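Local coordinates for protein putative acetyltransferase (Nocardia farcinica, PDB 3D9W) that probably transfers an acetyl group from acetyl-coenzyme A to arylamine substrates, at residues Y43-V57 with F218-D230. Residues are numbered along the deposited sequence; the frame is centred on the assembly and turned at random.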
loop_
_atom_site.group_PDB
_atom_site.type_symbol
_atom_site.label_atom_id
_atom_site.label_comp_id
_atom_site.label_asym_id
_atom_site.label_seq_id
_atom_site.Cartn_x
_atom_site.Cartn_y
_atom_site.Cartn_z
ATOM N N TYR A 43 10.062 -0.500 6.127
ATOM C CA TYR A 43 11.002 -0.011 5.138
ATOM C C TYR A 43 11.285 -1.041 4.036
ATOM O O TYR A 43 11.177 -0.740 2.844
ATOM C CB TYR A 43 12.289 0.389 5.857
ATOM C CG TYR A 43 13.376 0.947 4.976
ATOM C CD1 TYR A 43 14.137 0.109 4.159
ATOM C CD2 TYR A 43 13.678 2.307 4.992
ATOM C CE1 TYR A 43 15.182 0.607 3.384
ATOM C CE2 TYR A 43 14.718 2.821 4.226
ATOM C CZ TYR A 43 15.470 1.962 3.425
ATOM O OH TYR A 43 16.524 2.454 2.689
ATOM N N ARG A 44 11.638 -2.257 4.437
ATOM C CA ARG A 44 11.946 -3.321 3.486
ATOM C C ARG A 44 10.794 -3.597 2.533
ATOM O O ARG A 44 10.987 -3.676 1.322
ATOM C CB ARG A 44 12.291 -4.614 4.232
ATOM C CG ARG A 44 13.486 -4.530 5.155
ATOM C CD ARG A 44 14.720 -4.101 4.404
ATOM N NE ARG A 44 15.921 -4.220 5.225
ATOM C CZ ARG A 44 17.127 -3.817 4.840
ATOM N NH1 ARG A 44 17.287 -3.268 3.643
ATOM N NH2 ARG A 44 18.166 -3.957 5.654
ATOM N N HIS A 45 9.598 -3.751 3.102
ATOM C CA HIS A 45 8.383 -4.038 2.339
ATOM C C HIS A 45 8.019 -2.916 1.380
ATOM O O HIS A 45 7.855 -3.143 0.187
ATOM C CB HIS A 45 7.211 -4.296 3.299
ATOM C CG HIS A 45 5.967 -4.811 2.632
ATOM N ND1 HIS A 45 5.351 -5.984 3.013
ATOM C CD2 HIS A 45 5.208 -4.299 1.635
ATOM C CE1 HIS A 45 4.268 -6.172 2.280
ATOM N NE2 HIS A 45 4.159 -5.163 1.437
ATOM N N THR A 46 7.890 -1.704 1.894
ATOM C CA THR A 46 7.523 -0.591 1.038
ATOM C C THR A 46 8.508 -0.346 -0.082
ATOM O O THR A 46 8.127 0.162 -1.130
ATOM C CB THR A 46 7.361 0.703 1.840
ATOM O OG1 THR A 46 8.542 0.932 2.624
ATOM C CG2 THR A 46 6.133 0.609 2.740
ATOM N N THR A 47 9.773 -0.706 0.125
ATOM C CA THR A 47 10.790 -0.478 -0.909
ATOM C C THR A 47 11.130 -1.714 -1.727
ATOM O O THR A 47 11.950 -1.653 -2.641
ATOM C CB THR A 47 12.103 0.092 -0.313
ATOM O OG1 THR A 47 12.703 -0.866 0.558
ATOM C CG2 THR A 47 11.820 1.362 0.464
ATOM N N ALA A 48 10.483 -2.828 -1.406
ATOM C CA ALA A 48 10.726 -4.073 -2.110
ATOM C C ALA A 48 9.555 -4.509 -2.989
ATOM O O ALA A 48 9.751 -4.865 -4.156
ATOM C CB ALA A 48 11.059 -5.173 -1.112
ATOM N N ILE A 49 8.343 -4.473 -2.436
ATOM C CA ILE A 49 7.151 -4.919 -3.161
ATOM C C ILE A 49 6.555 -3.906 -4.136
ATOM O O ILE A 49 6.316 -2.761 -3.765
ATOM C CB ILE A 49 6.036 -5.322 -2.166
ATOM C CG1 ILE A 49 6.604 -6.252 -1.089
ATOM C CG2 ILE A 49 4.893 -6.001 -2.908
ATOM C CD1 ILE A 49 7.226 -7.509 -1.635
ATOM N N PRO A 50 6.318 -4.313 -5.400
ATOM C CA PRO A 50 5.735 -3.406 -6.394
ATOM C C PRO A 50 4.242 -3.148 -6.126
ATOM O O PRO A 50 3.586 -3.894 -5.402
ATOM C CB PRO A 50 5.948 -4.157 -7.714
ATOM C CG PRO A 50 7.136 -4.978 -7.465
ATOM C CD PRO A 50 6.879 -5.496 -6.069
ATOM N N PHE A 51 3.711 -2.085 -6.712
ATOM C CA PHE A 51 2.302 -1.766 -6.558
ATOM C C PHE A 51 1.627 -1.908 -7.923
ATOM O O PHE A 51 2.124 -1.397 -8.921
ATOM C CB PHE A 51 2.141 -0.348 -6.036
ATOM C CG PHE A 51 0.720 0.075 -5.878
ATOM C CD1 PHE A 51 -0.044 0.434 -6.986
ATOM C CD2 PHE A 51 0.142 0.127 -4.619
ATOM C CE1 PHE A 51 -1.361 0.843 -6.842
ATOM C CE2 PHE A 51 -1.175 0.534 -4.461
ATOM C CZ PHE A 51 -1.929 0.894 -5.577
ATOM N N GLU A 52 0.494 -2.600 -7.972
ATOM C CA GLU A 52 -0.181 -2.790 -9.246
ATOM C C GLU A 52 -1.618 -3.252 -9.115
ATOM O O GLU A 52 -1.995 -3.858 -8.114
ATOM C CB GLU A 52 0.578 -3.815 -10.073
ATOM C CG GLU A 52 0.802 -5.087 -9.311
ATOM C CD GLU A 52 0.641 -6.291 -10.173
ATOM O OE1 GLU A 52 -0.439 -6.417 -10.776
ATOM O OE2 GLU A 52 1.583 -7.107 -10.248
ATOM N N ASN A 53 -2.399 -2.975 -10.155
ATOM C CA ASN A 53 -3.807 -3.344 -10.220
ATOM C C ASN A 53 -4.019 -4.156 -11.485
ATOM O O ASN A 53 -5.136 -4.251 -11.993
ATOM C CB ASN A 53 -4.681 -2.083 -10.270
ATOM C CG ASN A 53 -4.413 -1.227 -11.509
ATOM O OD1 ASN A 53 -3.287 -1.188 -12.013
ATOM N ND2 ASN A 53 -5.439 -0.524 -11.991
ATOM N N LEU A 54 -2.947 -4.757 -11.985
ATOM C CA LEU A 54 -3.020 -5.522 -13.221
ATOM C C LEU A 54 -4.071 -6.637 -13.305
ATOM O O LEU A 54 -4.738 -6.771 -14.334
ATOM C CB LEU A 54 -1.635 -6.065 -13.584
ATOM C CG LEU A 54 -0.660 -5.009 -14.111
ATOM C CD1 LEU A 54 0.584 -5.682 -14.643
ATOM C CD2 LEU A 54 -1.318 -4.209 -15.217
ATOM N N GLU A 55 -4.238 -7.433 -12.252
ATOM C CA GLU A 55 -5.238 -8.497 -12.303
ATOM C C GLU A 55 -6.598 -7.918 -12.619
ATOM O O GLU A 55 -7.309 -8.426 -13.482
ATOM C CB GLU A 55 -5.309 -9.254 -10.981
ATOM C CG GLU A 55 -4.103 -10.121 -10.734
ATOM C CD GLU A 55 -3.713 -10.906 -11.971
ATOM O OE1 GLU A 55 -4.458 -11.846 -12.352
ATOM O OE2 GLU A 55 -2.664 -10.566 -12.568
ATOM N N ALA A 56 -6.945 -6.845 -11.912
ATOM C CA ALA A 56 -8.221 -6.159 -12.102
ATOM C C ALA A 56 -8.375 -5.625 -13.533
ATOM O O ALA A 56 -9.461 -5.666 -14.108
ATOM C CB ALA A 56 -8.348 -5.021 -11.095
ATOM N N VAL A 57 -7.288 -5.130 -14.107
ATOM C CA VAL A 57 -7.341 -4.600 -15.457
ATOM C C VAL A 57 -7.452 -5.717 -16.474
ATOM O O VAL A 57 -7.944 -5.515 -17.579
ATOM C CB VAL A 57 -6.098 -3.793 -15.795
ATOM C CG1 VAL A 57 -6.319 -3.058 -17.102
ATOM C CG2 VAL A 57 -5.777 -2.827 -14.662
ATOM N N PHE A 218 -9.568 1.858 -10.296
ATOM C CA PHE A 218 -8.587 0.786 -10.243
ATOM C C PHE A 218 -8.830 -0.348 -11.220
ATOM O O PHE A 218 -7.908 -1.075 -11.570
ATOM C CB PHE A 218 -8.536 0.207 -8.829
ATOM C CG PHE A 218 -7.355 0.659 -8.032
ATOM C CD1 PHE A 218 -6.757 1.898 -8.283
ATOM C CD2 PHE A 218 -6.856 -0.139 -7.003
ATOM C CE1 PHE A 218 -5.675 2.338 -7.513
ATOM C CE2 PHE A 218 -5.773 0.285 -6.220
ATOM C CZ PHE A 218 -5.180 1.527 -6.475
ATOM N N THR A 219 -10.075 -0.500 -11.646
ATOM C CA THR A 219 -10.460 -1.575 -12.551
ATOM C C THR A 219 -10.276 -1.187 -14.005
ATOM O O THR A 219 -10.281 -2.035 -14.898
ATOM C CB THR A 219 -11.928 -1.926 -12.357
ATOM O OG1 THR A 219 -12.712 -0.749 -12.570
ATOM C CG2 THR A 219 -12.178 -2.445 -10.940
ATOM N N THR A 220 -10.110 0.104 -14.240
ATOM C CA THR A 220 -9.972 0.608 -15.593
ATOM C C THR A 220 -8.587 0.407 -16.220
ATOM O O THR A 220 -8.307 -0.664 -16.754
ATOM C CB THR A 220 -10.378 2.089 -15.620
ATOM O OG1 THR A 220 -9.465 2.861 -14.824
ATOM C CG2 THR A 220 -11.799 2.239 -15.043
ATOM N N ARG A 221 -7.727 1.424 -16.164
ATOM C CA ARG A 221 -6.386 1.319 -16.746
ATOM C C ARG A 221 -5.277 0.945 -15.757
ATOM O O ARG A 221 -5.460 0.965 -14.533
ATOM C CB ARG A 221 -5.984 2.633 -17.417
ATOM C CG ARG A 221 -5.854 3.812 -16.461
ATOM C CD ARG A 221 -7.002 4.749 -16.695
ATOM N NE ARG A 221 -6.820 6.035 -16.042
ATOM C CZ ARG A 221 -7.599 7.092 -16.270
ATOM N NH1 ARG A 221 -8.608 6.997 -17.144
ATOM N NH2 ARG A 221 -7.379 8.235 -15.616
ATOM N N PRO A 222 -4.103 0.597 -16.289
ATOM C CA PRO A 222 -2.957 0.225 -15.474
ATOM C C PRO A 222 -2.576 1.347 -14.526
ATOM O O PRO A 222 -2.624 2.522 -14.888
ATOM C CB PRO A 222 -1.879 -0.018 -16.515
ATOM C CG PRO A 222 -2.636 -0.619 -17.599
ATOM C CD PRO A 222 -3.836 0.295 -17.701
ATOM N N PHE A 223 -2.222 0.973 -13.302
ATOM C CA PHE A 223 -1.784 1.936 -12.303
ATOM C C PHE A 223 -0.699 1.252 -11.473
ATOM O O PHE A 223 -0.986 0.424 -10.607
ATOM C CB PHE A 223 -2.941 2.373 -11.414
ATOM C CG PHE A 223 -2.592 3.512 -10.513
ATOM C CD1 PHE A 223 -2.379 4.782 -11.032
ATOM C CD2 PHE A 223 -2.406 3.305 -9.154
ATOM C CE1 PHE A 223 -1.979 5.825 -10.214
ATOM C CE2 PHE A 223 -2.007 4.338 -8.329
ATOM C CZ PHE A 223 -1.791 5.600 -8.858
ATOM N N LEU A 224 0.554 1.596 -11.752
ATOM C CA LEU A 224 1.680 0.986 -11.061
ATOM C C LEU A 224 2.561 1.979 -10.307
ATOM O O LEU A 224 2.820 3.096 -10.766
ATOM C CB LEU A 224 2.553 0.239 -12.069
ATOM C CG LEU A 224 1.842 -0.573 -13.150
ATOM C CD1 LEU A 224 2.858 -1.168 -14.108
ATOM C CD2 LEU A 224 1.012 -1.658 -12.497
ATOM N N GLN A 225 3.019 1.564 -9.139
ATOM C CA GLN A 225 3.909 2.395 -8.367
ATOM C C GLN A 225 5.041 1.494 -7.914
ATOM O O GLN A 225 4.860 0.288 -7.757
ATOM C CB GLN A 225 3.212 2.977 -7.146
ATOM C CG GLN A 225 2.006 3.810 -7.441
ATOM C CD GLN A 225 1.412 4.380 -6.183
ATOM O OE1 GLN A 225 1.966 5.302 -5.580
ATOM N NE2 GLN A 225 0.283 3.823 -5.761
ATOM N N ARG A 226 6.219 2.078 -7.751
ATOM C CA ARG A 226 7.380 1.350 -7.273
ATOM C C ARG A 226 7.985 2.367 -6.332
ATOM O O ARG A 226 8.187 3.523 -6.709
ATOM C CB ARG A 226 8.345 1.024 -8.412
ATOM C CG ARG A 226 9.508 0.155 -7.980
ATOM C CD ARG A 226 9.016 -1.181 -7.473
ATOM N NE ARG A 226 10.126 -2.084 -7.199
ATOM C CZ ARG A 226 10.777 -2.155 -6.043
ATOM N NH1 ARG A 226 10.428 -1.380 -5.028
ATOM N NH2 ARG A 226 11.795 -2.988 -5.910
ATOM N N PHE A 227 8.254 1.964 -5.100
ATOM C CA PHE A 227 8.787 2.922 -4.148
ATOM C C PHE A 227 10.199 2.639 -3.655
ATOM O O PHE A 227 10.512 1.538 -3.197
ATOM C CB PHE A 227 7.836 3.045 -2.961
ATOM C CG PHE A 227 8.176 4.160 -2.038
ATOM C CD1 PHE A 227 8.225 5.464 -2.506
ATOM C CD2 PHE A 227 8.477 3.908 -0.701
ATOM C CE1 PHE A 227 8.572 6.505 -1.661
ATOM C CE2 PHE A 227 8.826 4.944 0.154
ATOM C CZ PHE A 227 8.876 6.247 -0.328
ATOM N N HIS A 228 11.047 3.654 -3.764
ATOM C CA HIS A 228 12.429 3.559 -3.324
ATOM C C HIS A 228 12.652 4.584 -2.207
ATOM O O HIS A 228 11.831 5.487 -2.015
ATOM C CB HIS A 228 13.374 3.805 -4.506
ATOM C CG HIS A 228 13.257 2.778 -5.596
ATOM N ND1 HIS A 228 13.563 1.447 -5.403
ATOM C CD2 HIS A 228 12.861 2.888 -6.888
ATOM C CE1 HIS A 228 13.362 0.784 -6.527
ATOM N NE2 HIS A 228 12.937 1.634 -7.444
ATOM N N SER A 229 13.745 4.445 -1.462
ATOM C CA SER A 229 13.998 5.363 -0.362
ATOM C C SER A 229 14.234 6.775 -0.867
ATOM O O SER A 229 13.905 7.738 -0.188
ATOM C CB SER A 229 15.206 4.909 0.458
ATOM O OG SER A 229 16.403 5.407 -0.103
ATOM N N ASP A 230 14.776 6.894 -2.072
ATOM C CA ASP A 230 15.077 8.197 -2.640
ATOM C C ASP A 230 14.224 8.628 -3.833
ATOM O O ASP A 230 14.363 9.748 -4.317
ATOM C CB ASP A 230 16.552 8.240 -3.039
ATOM C CG ASP A 230 16.881 7.274 -4.168
ATOM O OD1 ASP A 230 16.103 6.322 -4.381
ATOM O OD2 ASP A 230 17.925 7.458 -4.836
HETATM O O HOH W 1 8.067 -0.706 -4.036
HETATM O O HOH W 2 14.105 -0.132 -3.232
HETATM O O HOH W 3 -11.315 -4.829 -16.142
#
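Asn53 spends its whole amide on the backbone of 218-223. Its ND2 gives one hydrogen to Phe218 O at 2.6 Å and the other to Arg221 O at 2.9 Å, the latter nearly in the amide plane, while OD1 accepts from Phe223 N at 2.7 Å. Three bonds thus fix the amide's rotation. Two residues earlier, Phe51 pairs with Gln225 as a single antiparallel hydrogen-bonded bridge: Phe51 N donates to Gln225 O at 2.8 Å, and Gln225 N returns a bond to Phe51 O. The Gln225 side chain, whose strongest polar partner is His232, runs alongside the Phe51 ring and sets NE2 over the centre of one face, 3.4 Å above it. Phe218 CZ meets the same ring at its edge, and Phe223 completes the aromatic cluster.

Arg226 NH1 donates to Thr47 O at 2.8 Å, almost straight (174°) but from above the carbonyl plane; Arg226 NE forms a salt bridge with Asp268. A water accepts from Phe227 N and could bond Thr46 O and Ile49 O, though it has more acceptors in reach than protons. A second water donates to Thr47 O. Strand 223-227, outermost in its four-stranded antiparallel sheet, is bonded at one backbone bridge, with Asn53 and Thr47 O adding to it on either side along the chain, consistent with the junction between the N-terminal helical domain and the C-terminal part of the arylamine N-acetyltransferase fold.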